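AxyAgu115A (Amphibacillus xylanus NBRC 15112, PDB 6NPS) is a family GH115 alpha-glucuronidase that probably hydrolyses glucuronic acid side groups from arabinoglucuronoxylan. Local coordinates at residues L689-F702 with S739-L751. The protein carries 3 engineered substitutions. Numbering follows the deposited sequence.
Sequences LVDFLEPDVNQASF and SETIHVFVDRDGL
Phe702 and Ile742 face each other as an antiparallel hydrogen-bonded pair: Phe702 N donates to Ile742 O (3.0 Å) and Ile742 N returns a bond to Phe702 O (2.7 Å). Val744 N also donates to Ala700 O. From Ala700 back toward Asn698 the backbones draw apart and two waters bridge them: one accepts from Ala700 N and donates to Val744 O, the other accepts from Val746 N and donates to Asn698 O.

Apolar contacts line the face carrying Phe702, Ile742 and Val744. With CG set between its own backbone N and carbonyl carbon (chi1 64°), the Phe702 ring lies over Ile742, whose CB makes a CH-pi contact 3.8 Å from the ring centroid; Val744 CG2 meets the ring edge. Val746 CG2 makes a more central CH-pi contact with Phe692, 3.5 Å from the ring centroid and 4° off its normal, while Val744 O and Arg748 NH2 lie at the ring edge.

Arg748 follows directly on strand 739-746. Its chain, extended from CG to NE, carries the guanidinium among backbone carbonyls: NE (3.2 Å) and NH2 (2.9 Å) grip Val697 O side-on, NH2 also donates to Phe692 O, and Pro695 O lies over one face. Asn698 OD1 takes a weak bond from NE, and NH1 reaches Val775 O and Asn776 OD1. A leucine here would probably leave the carbonyls of Phe692, Val697 and Val775 without these donors and Phe692-Asn698 less firmly tied to the end of strand 739-746.

The arrangement is that of a beta-sandwich-like domain: Phe702, with Leu689 and Phe692 before its strand, packs on strand 766-775 of the second sheet, and Arg748 holds the link running from strand 686-688 of that sheet to strand 700-706 of the first.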
ATOM      1  N   LEU A 689      17.307  20.372   7.845  1.00 39.31           N
ATOM      2  CA  LEU A 689      17.395  19.755   9.158  1.00 36.03           C
ATOM      3  C   LEU A 689      17.099  20.874  10.141  1.00 43.71           C
ATOM      4  O   LEU A 689      17.918  21.794  10.303  1.00 39.67           O
ATOM      5  CB  LEU A 689      18.777  19.153   9.383  1.00 38.51           C
ATOM      6  CG  LEU A 689      19.000  18.443  10.702  1.00 46.40           C
ATOM      7  CD1 LEU A 689      20.106  17.415  10.523  1.00 49.91           C
ATOM      8  CD2 LEU A 689      19.403  19.466  11.743  1.00 49.76           C
ATOM      9  N   VAL A 690      15.946  20.814  10.806  1.00 40.98           N
ATOM     10  CA  VAL A 690      15.437  22.016  11.455  1.00 43.87           C
ATOM     11  C   VAL A 690      15.545  21.968  12.982  1.00 42.38           C
ATOM     12  O   VAL A 690      15.031  22.862  13.652  1.00 41.24           O
ATOM     13  CB  VAL A 690      13.996  22.306  11.008  1.00 47.38           C
ATOM     14  CG1 VAL A 690      13.965  22.492   9.495  1.00 51.37           C
ATOM     15  CG2 VAL A 690      13.031  21.202  11.479  1.00 38.77           C
ATOM     16  N   ASP A 691      16.233  20.972  13.546  1.00 39.91           N
ATOM     17  CA  ASP A 691      16.233  20.792  15.000  1.00 42.19           C
ATOM     18  C   ASP A 691      16.763  22.027  15.737  1.00 40.12           C
ATOM     19  O   ASP A 691      16.300  22.336  16.848  1.00 37.19           O
ATOM     20  CB  ASP A 691      17.064  19.569  15.380  1.00 48.87           C
ATOM     21  CG  ASP A 691      16.601  18.283  14.662  1.00 59.90           C
ATOM     22  OD1 ASP A 691      16.664  18.227  13.407  1.00 55.72           O
ATOM     23  OD2 ASP A 691      16.207  17.320  15.363  1.00 66.65           O
ATOM     24  N   PHE A 692      17.751  22.741  15.155  1.00 34.95           N
ATOM     25  CA  PHE A 692      18.368  23.856  15.886  1.00 36.08           C
ATOM     26  C   PHE A 692      17.562  25.134  15.768  1.00 38.62           C
ATOM     27  O   PHE A 692      17.988  26.161  16.295  1.00 38.70           O
ATOM     28  CB  PHE A 692      19.813  24.096  15.402  1.00 32.91           C
ATOM     29  CG  PHE A 692      20.689  22.881  15.560  1.00 35.29           C
ATOM     30  CD1 PHE A 692      21.248  22.566  16.790  1.00 36.86           C
ATOM     31  CD2 PHE A 692      20.908  22.016  14.486  1.00 36.14           C
ATOM     32  CE1 PHE A 692      22.046  21.416  16.944  1.00 37.78           C
ATOM     33  CE2 PHE A 692      21.677  20.871  14.635  1.00 35.30           C
ATOM     34  CZ  PHE A 692      22.248  20.571  15.860  1.00 34.39           C
ATOM     35  N   LEU A 693      16.391  25.083  15.117  1.00 35.38           N
ATOM     36  CA  LEU A 693      15.464  26.203  15.154  1.00 37.19           C
ATOM     37  C   LEU A 693      14.872  26.420  16.546  1.00 41.57           C
ATOM     38  O   LEU A 693      14.269  27.469  16.789  1.00 42.78           O
ATOM     39  CB  LEU A 693      14.356  25.979  14.113  1.00 34.82           C
ATOM     40  CG  LEU A 693      14.789  26.160  12.646  1.00 36.22           C
ATOM     41  CD1 LEU A 693      13.643  25.940  11.696  1.00 39.51           C
ATOM     42  CD2 LEU A 693      15.426  27.557  12.375  1.00 41.80           C
ATOM     43  N   GLU A 694      15.058  25.473  17.487  1.00 39.94           N
ATOM     44  CA  GLU A 694      14.752  25.799  18.887  1.00 41.12           C
ATOM     45  C   GLU A 694      16.031  26.124  19.645  1.00 42.25           C
ATOM     46  O   GLU A 694      16.962  25.308  19.645  1.00 42.72           O
ATOM     47  CB  GLU A 694      14.024  24.627  19.544  1.00 40.78           C
ATOM     48  CG  GLU A 694      12.820  24.251  18.685  1.00 45.96           C
ATOM     49  CD  GLU A 694      11.879  23.167  19.248  1.00 52.86           C
ATOM     50  OE1 GLU A 694      12.341  22.133  19.788  1.00 54.57           O
ATOM     51  OE2 GLU A 694      10.654  23.342  19.088  1.00 54.96           O
ATOM     52  N   PRO A 695      16.085  27.280  20.317  1.00 43.24           N
ATOM     53  CA  PRO A 695      17.349  27.761  20.904  1.00 45.52           C
ATOM     54  C   PRO A 695      17.972  26.839  21.937  1.00 46.01           C
ATOM     55  O   PRO A 695      19.188  26.912  22.143  1.00 45.54           O
ATOM     56  CB  PRO A 695      16.956  29.090  21.568  1.00 45.65           C
ATOM     57  CG  PRO A 695      15.575  29.369  21.172  1.00 47.04           C
ATOM     58  CD  PRO A 695      14.936  28.115  20.699  1.00 47.47           C
ATOM     59  N   ASP A 696      17.209  25.996  22.611  1.00 42.26           N
ATOM     60  CA  ASP A 696      17.795  25.147  23.631  1.00 45.67           C
ATOM     61  C   ASP A 696      18.138  23.753  23.131  1.00 46.70           C
ATOM     62  O   ASP A 696      18.475  22.889  23.945  1.00 47.86           O
ATOM     63  CB  ASP A 696      16.861  25.045  24.844  1.00 53.55           C
ATOM     64  CG  ASP A 696      15.498  24.457  24.506  1.00 56.16           C
ATOM     65  OD1 ASP A 696      15.164  24.278  23.310  1.00 58.50           O
ATOM     66  OD2 ASP A 696      14.742  24.191  25.466  1.00 61.67           O
ATOM     67  N   VAL A 697      18.069  23.495  21.825  1.00 40.51           N
ATOM     68  CA  VAL A 697      18.413  22.182  21.301  1.00 39.99           C
ATOM     69  C   VAL A 697      19.878  22.174  20.854  1.00 41.08           C
ATOM     70  O   VAL A 697      20.349  23.086  20.156  1.00 41.53           O
ATOM     71  CB  VAL A 697      17.456  21.771  20.178  1.00 40.39           C
ATOM     72  CG1 VAL A 697      17.901  20.464  19.546  1.00 41.68           C
ATOM     73  CG2 VAL A 697      16.044  21.610  20.779  1.00 39.44           C
ATOM     74  N   ASN A 698      20.621  21.157  21.288  1.00 41.42           N
ATOM     75  CA  ASN A 698      22.034  21.096  20.953  1.00 43.86           C
ATOM     76  C   ASN A 698      22.430  19.753  20.347  1.00 45.91           C
ATOM     77  O   ASN A 698      23.621  19.423  20.317  1.00 48.01           O
ATOM     78  CB  ASN A 698      22.877  21.405  22.189  1.00 48.38           C
ATOM     79  CG  ASN A 698      22.640  22.803  22.692  1.00 52.71           C
ATOM     80  OD1 ASN A 698      23.029  23.776  22.048  1.00 56.79           O
ATOM     81  ND2 ASN A 698      21.986  22.915  23.833  1.00 54.14           N
ATOM     82  N   GLN A 699      21.469  18.978  19.850  1.00 45.24           N
ATOM     83  CA  GLN A 699      21.810  17.728  19.187  1.00 50.59           C
ATOM     84  C   GLN A 699      20.809  17.452  18.077  1.00 43.94           C
ATOM     85  O   GLN A 699      19.620  17.743  18.216  1.00 40.51           O
ATOM     86  CB  GLN A 699      21.844  16.543  20.163  1.00 60.50           C
ATOM     87  CG  GLN A 699      20.495  16.153  20.726  1.00 74.74           C
ATOM     88  CD  GLN A 699      20.622  15.253  21.950  1.00 87.18           C
ATOM     89  OE1 GLN A 699      21.729  14.904  22.364  1.00 91.18           O
ATOM     90  NE2 GLN A 699      19.487  14.893  22.542  1.00 89.69           N
ATOM     91  N   ALA A 700      21.299  16.876  16.985  1.00 39.79           N
ATOM     92  CA  ALA A 700      20.432  16.431  15.899  1.00 41.24           C
ATOM     93  C   ALA A 700      21.192  15.352  15.139  1.00 40.16           C
ATOM     94  O   ALA A 700      22.388  15.136  15.369  1.00 36.27           O
ATOM     95  CB  ALA A 700      20.042  17.582  14.975  1.00 38.29           C
ATOM     96  N   SER A 701      20.500  14.675  14.226  1.00 35.91           N
ATOM     97  CA  SER A 701      21.238  13.646  13.507  1.00 40.20           C
ATOM     98  C   SER A 701      20.592  13.350  12.170  1.00 37.52           C
ATOM     99  O   SER A 701      19.420  13.661  11.936  1.00 36.98           O
ATOM    100  CB  SER A 701      21.375  12.353  14.329  1.00 44.63           C
ATOM    101  OG  SER A 701      20.140  11.810  14.696  1.00 45.74           O
ATOM    102  N   PHE A 702      21.401  12.779  11.277  1.00 34.17           N
ATOM    103  CA  PHE A 702      20.887  12.195  10.047  1.00 31.42           C
ATOM    104  C   PHE A 702      21.529  10.832   9.865  1.00 35.82           C
ATOM    105  O   PHE A 702      22.517  10.502  10.530  1.00 37.63           O
ATOM    106  CB  PHE A 702      21.133  13.125   8.843  1.00 29.14           C
ATOM    107  CG  PHE A 702      22.577  13.377   8.508  1.00 33.88           C
ATOM    108  CD1 PHE A 702      23.282  14.444   9.099  1.00 36.31           C
ATOM    109  CD2 PHE A 702      23.230  12.579   7.570  1.00 30.96           C
ATOM    110  CE1 PHE A 702      24.617  14.702   8.743  1.00 37.01           C
ATOM    111  CE2 PHE A 702      24.547  12.822   7.207  1.00 39.20           C
ATOM    112  CZ  PHE A 702      25.263  13.893   7.792  1.00 36.91           C
ATOM    113  N   SER A 739      24.138   0.872   7.958  1.00 41.28           N
ATOM    114  CA  SER A 739      23.793   2.275   8.097  1.00 40.15           C
ATOM    115  C   SER A 739      24.739   2.909   9.098  1.00 41.12           C
ATOM    116  O   SER A 739      25.443   2.220   9.835  1.00 38.64           O
ATOM    117  CB  SER A 739      22.319   2.477   8.521  1.00 46.32           C
ATOM    118  OG  SER A 739      22.011   1.854   9.746  1.00 51.94           O
ATOM    119  N   GLU A 740      24.772   4.237   9.083  1.00 38.13           N
ATOM    120  CA  GLU A 740      25.549   5.019  10.037  1.00 40.24           C
ATOM    121  C   GLU A 740      24.746   6.259  10.418  1.00 39.93           C
ATOM    122  O   GLU A 740      24.167   6.921   9.551  1.00 38.61           O
ATOM    123  CB  GLU A 740      26.898   5.398   9.426  1.00 45.17           C
ATOM    124  CG  GLU A 740      27.758   6.314  10.292  1.00 65.94           C
ATOM    125  CD  GLU A 740      28.496   5.574  11.400  1.00 80.56           C
ATOM    126  OE1 GLU A 740      28.305   4.350  11.522  1.00 85.40           O
ATOM    127  OE2 GLU A 740      29.269   6.221  12.146  1.00 86.71           O
ATOM    128  N   THR A 741      24.670   6.562  11.709  1.00 37.32           N
ATOM    129  CA  THR A 741      24.005   7.771  12.177  1.00 38.01           C
ATOM    130  C   THR A 741      25.045   8.861  12.414  1.00 39.99           C
ATOM    131  O   THR A 741      26.018   8.641  13.140  1.00 41.37           O
ATOM    132  CB  THR A 741      23.223   7.481  13.452  1.00 42.53           C
ATOM    133  OG1 THR A 741      22.150   6.580  13.155  1.00 49.82           O
ATOM    134  CG2 THR A 741      22.672   8.778  14.056  1.00 43.44           C
ATOM    135  N   ILE A 742      24.872  10.014  11.776  1.00 38.46           N
ATOM    136  CA  ILE A 742      25.823  11.114  11.900  1.00 37.77           C
ATOM    137  C   ILE A 742      25.205  12.139  12.837  1.00 37.30           C
ATOM    138  O   ILE A 742      24.073  12.593  12.609  1.00 38.18           O
ATOM    139  CB  ILE A 742      26.156  11.743  10.531  1.00 36.61           C
ATOM    140  CG1 ILE A 742      26.514  10.665   9.474  1.00 36.22           C
ATOM    141  CG2 ILE A 742      27.257  12.854  10.680  1.00 33.96           C
ATOM    142  CD1 ILE A 742      27.719   9.800   9.786  1.00 38.96           C
ATOM    143  N   HIS A 743      25.921  12.483  13.908  1.00 38.47           N
ATOM    144  CA  HIS A 743      25.460  13.533  14.802  1.00 41.03           C
ATOM    145  C   HIS A 743      25.962  14.887  14.338  1.00 37.35           C
ATOM    146  O   HIS A 743      27.113  15.035  13.910  1.00 39.63           O
ATOM    147  CB  HIS A 743      25.899  13.239  16.236  1.00 42.96           C
ATOM    148  CG  HIS A 743      25.528  11.858  16.651  1.00 49.92           C
ATOM    149  ND1 HIS A 743      24.256  11.527  17.063  1.00 51.32           N
ATOM    150  CD2 HIS A 743      26.225  10.699  16.604  1.00 51.86           C
ATOM    151  CE1 HIS A 743      24.199  10.230  17.298  1.00 51.34           C
ATOM    152  NE2 HIS A 743      25.385   9.708  17.040  1.00 52.15           N
ATOM    153  N   VAL A 744      25.093  15.884  14.448  1.00 35.52           N
ATOM    154  CA  VAL A 744      25.391  17.243  14.020  1.00 34.35           C
ATOM    155  C   VAL A 744      25.520  18.119  15.264  1.00 38.96           C
ATOM    156  O   VAL A 744      24.695  18.021  16.175  1.00 42.53           O
ATOM    157  CB  VAL A 744      24.291  17.792  13.094  1.00 33.58           C
ATOM    158  CG1 VAL A 744      24.672  19.171  12.602  1.00 33.44           C
ATOM    159  CG2 VAL A 744      24.099  16.862  11.887  1.00 37.44           C
ATOM    160  N   PHE A 745      26.514  19.008  15.272  1.00 40.26           N
ATOM    161  CA  PHE A 745      26.829  19.862  16.426  1.00 45.91           C
ATOM    162  C   PHE A 745      26.872  21.316  15.987  1.00 44.31           C
ATOM    163  O   PHE A 745      27.529  21.648  14.992  1.00 41.07           O
ATOM    164  CB  PHE A 745      28.175  19.502  17.077  1.00 46.13           C
ATOM    165  CG  PHE A 745      28.323  18.044  17.364  1.00 52.21           C
ATOM    166  CD1 PHE A 745      27.525  17.434  18.319  1.00 51.81           C
ATOM    167  CD2 PHE A 745      29.240  17.268  16.657  1.00 53.73           C
ATOM    168  CE1 PHE A 745      27.641  16.080  18.585  1.00 47.12           C
ATOM    169  CE2 PHE A 745      29.360  15.903  16.926  1.00 49.74           C
ATOM    170  CZ  PHE A 745      28.550  15.314  17.883  1.00 42.31           C
ATOM    171  N   VAL A 746      26.196  22.181  16.746  1.00 41.11           N
ATOM    172  CA  VAL A 746      26.232  23.622  16.523  1.00 38.46           C
ATOM    173  C   VAL A 746      26.913  24.282  17.717  1.00 40.71           C
ATOM    174  O   VAL A 746      26.471  24.120  18.860  1.00 41.94           O
ATOM    175  CB  VAL A 746      24.816  24.183  16.316  1.00 37.67           C
ATOM    176  CG1 VAL A 746      24.832  25.704  16.351  1.00 36.98           C
ATOM    177  CG2 VAL A 746      24.265  23.701  14.973  1.00 32.55           C
ATOM    178  N   ASP A 747      27.971  25.037  17.456  1.00 38.34           N
ATOM    179  CA  ASP A 747      28.603  25.816  18.516  1.00 40.59           C
ATOM    180  C   ASP A 747      27.845  27.124  18.656  1.00 41.23           C
ATOM    181  O   ASP A 747      28.015  28.039  17.854  1.00 45.49           O
ATOM    182  CB  ASP A 747      30.069  26.063  18.203  1.00 41.02           C
ATOM    183  CG  ASP A 747      30.794  26.751  19.357  1.00 59.80           C
ATOM    184  OD1 ASP A 747      30.192  26.892  20.457  1.00 58.96           O
ATOM    185  OD2 ASP A 747      31.968  27.128  19.155  1.00 65.81           O
ATOM    186  N   ARG A 748      27.010  27.220  19.687  1.00 41.01           N
ATOM    187  CA  ARG A 748      26.186  28.399  19.921  1.00 42.27           C
ATOM    188  C   ARG A 748      26.956  29.544  20.559  1.00 47.43           C
ATOM    189  O   ARG A 748      26.425  30.657  20.638  1.00 47.85           O
ATOM    190  CB  ARG A 748      24.976  28.004  20.788  1.00 34.94           C
ATOM    191  CG  ARG A 748      24.065  27.003  20.054  1.00 37.01           C
ATOM    192  CD  ARG A 748      22.770  26.761  20.837  1.00 36.96           C
ATOM    193  NE  ARG A 748      21.786  25.956  20.108  1.00 34.76           N
ATOM    194  CZ  ARG A 748      20.843  26.441  19.307  1.00 36.40           C
ATOM    195  NH1 ARG A 748      20.766  27.747  19.076  1.00 37.22           N
ATOM    196  NH2 ARG A 748      19.987  25.609  18.712  1.00 34.15           N
ATOM    197  N   ASP A 749      28.196  29.316  20.973  1.00 50.62           N
ATOM    198  CA  ASP A 749      28.983  30.345  21.655  1.00 48.25           C
ATOM    199  C   ASP A 749      29.339  31.467  20.682  1.00 48.44           C
ATOM    200  O   ASP A 749      30.201  31.298  19.811  1.00 53.68           O
ATOM    201  CB  ASP A 749      30.235  29.713  22.258  1.00 55.59           C
ATOM    202  CG  ASP A 749      31.013  30.675  23.204  1.00 73.33           C
ATOM    203  OD1 ASP A 749      30.402  31.566  23.843  1.00 75.75           O
ATOM    204  OD2 ASP A 749      32.256  30.535  23.293  1.00 78.64           O
ATOM    205  N   GLY A 750      28.722  32.643  20.847  1.00 44.52           N
ATOM    206  CA  GLY A 750      29.034  33.768  19.966  1.00 47.70           C
ATOM    207  C   GLY A 750      28.304  33.733  18.631  1.00 45.59           C
ATOM    208  O   GLY A 750      28.579  34.565  17.763  1.00 46.24           O
ATOM    209  N   LEU A 751      27.377  32.809  18.463  1.00 40.44           N
ATOM    210  CA  LEU A 751      26.593  32.692  17.237  1.00 41.91           C
ATOM    211  C   LEU A 751      25.453  33.710  17.224  1.00 46.71           C
ATOM    212  O   LEU A 751      24.722  33.862  18.216  1.00 45.87           O
ATOM    213  CB  LEU A 751      26.037  31.281  17.146  1.00 41.28           C
ATOM    214  CG  LEU A 751      25.384  30.727  15.882  1.00 40.08           C
ATOM    215  CD1 LEU A 751      26.442  30.660  14.808  1.00 37.85           C
ATOM    216  CD2 LEU A 751      24.853  29.357  16.187  1.00 41.33           C
TER
HETATM  217  O   HOH W   1      25.282  20.974  19.217  1.00 51.09           O
HETATM  218  O   HOH W   2      24.132  16.051  17.918  1.00 44.03           O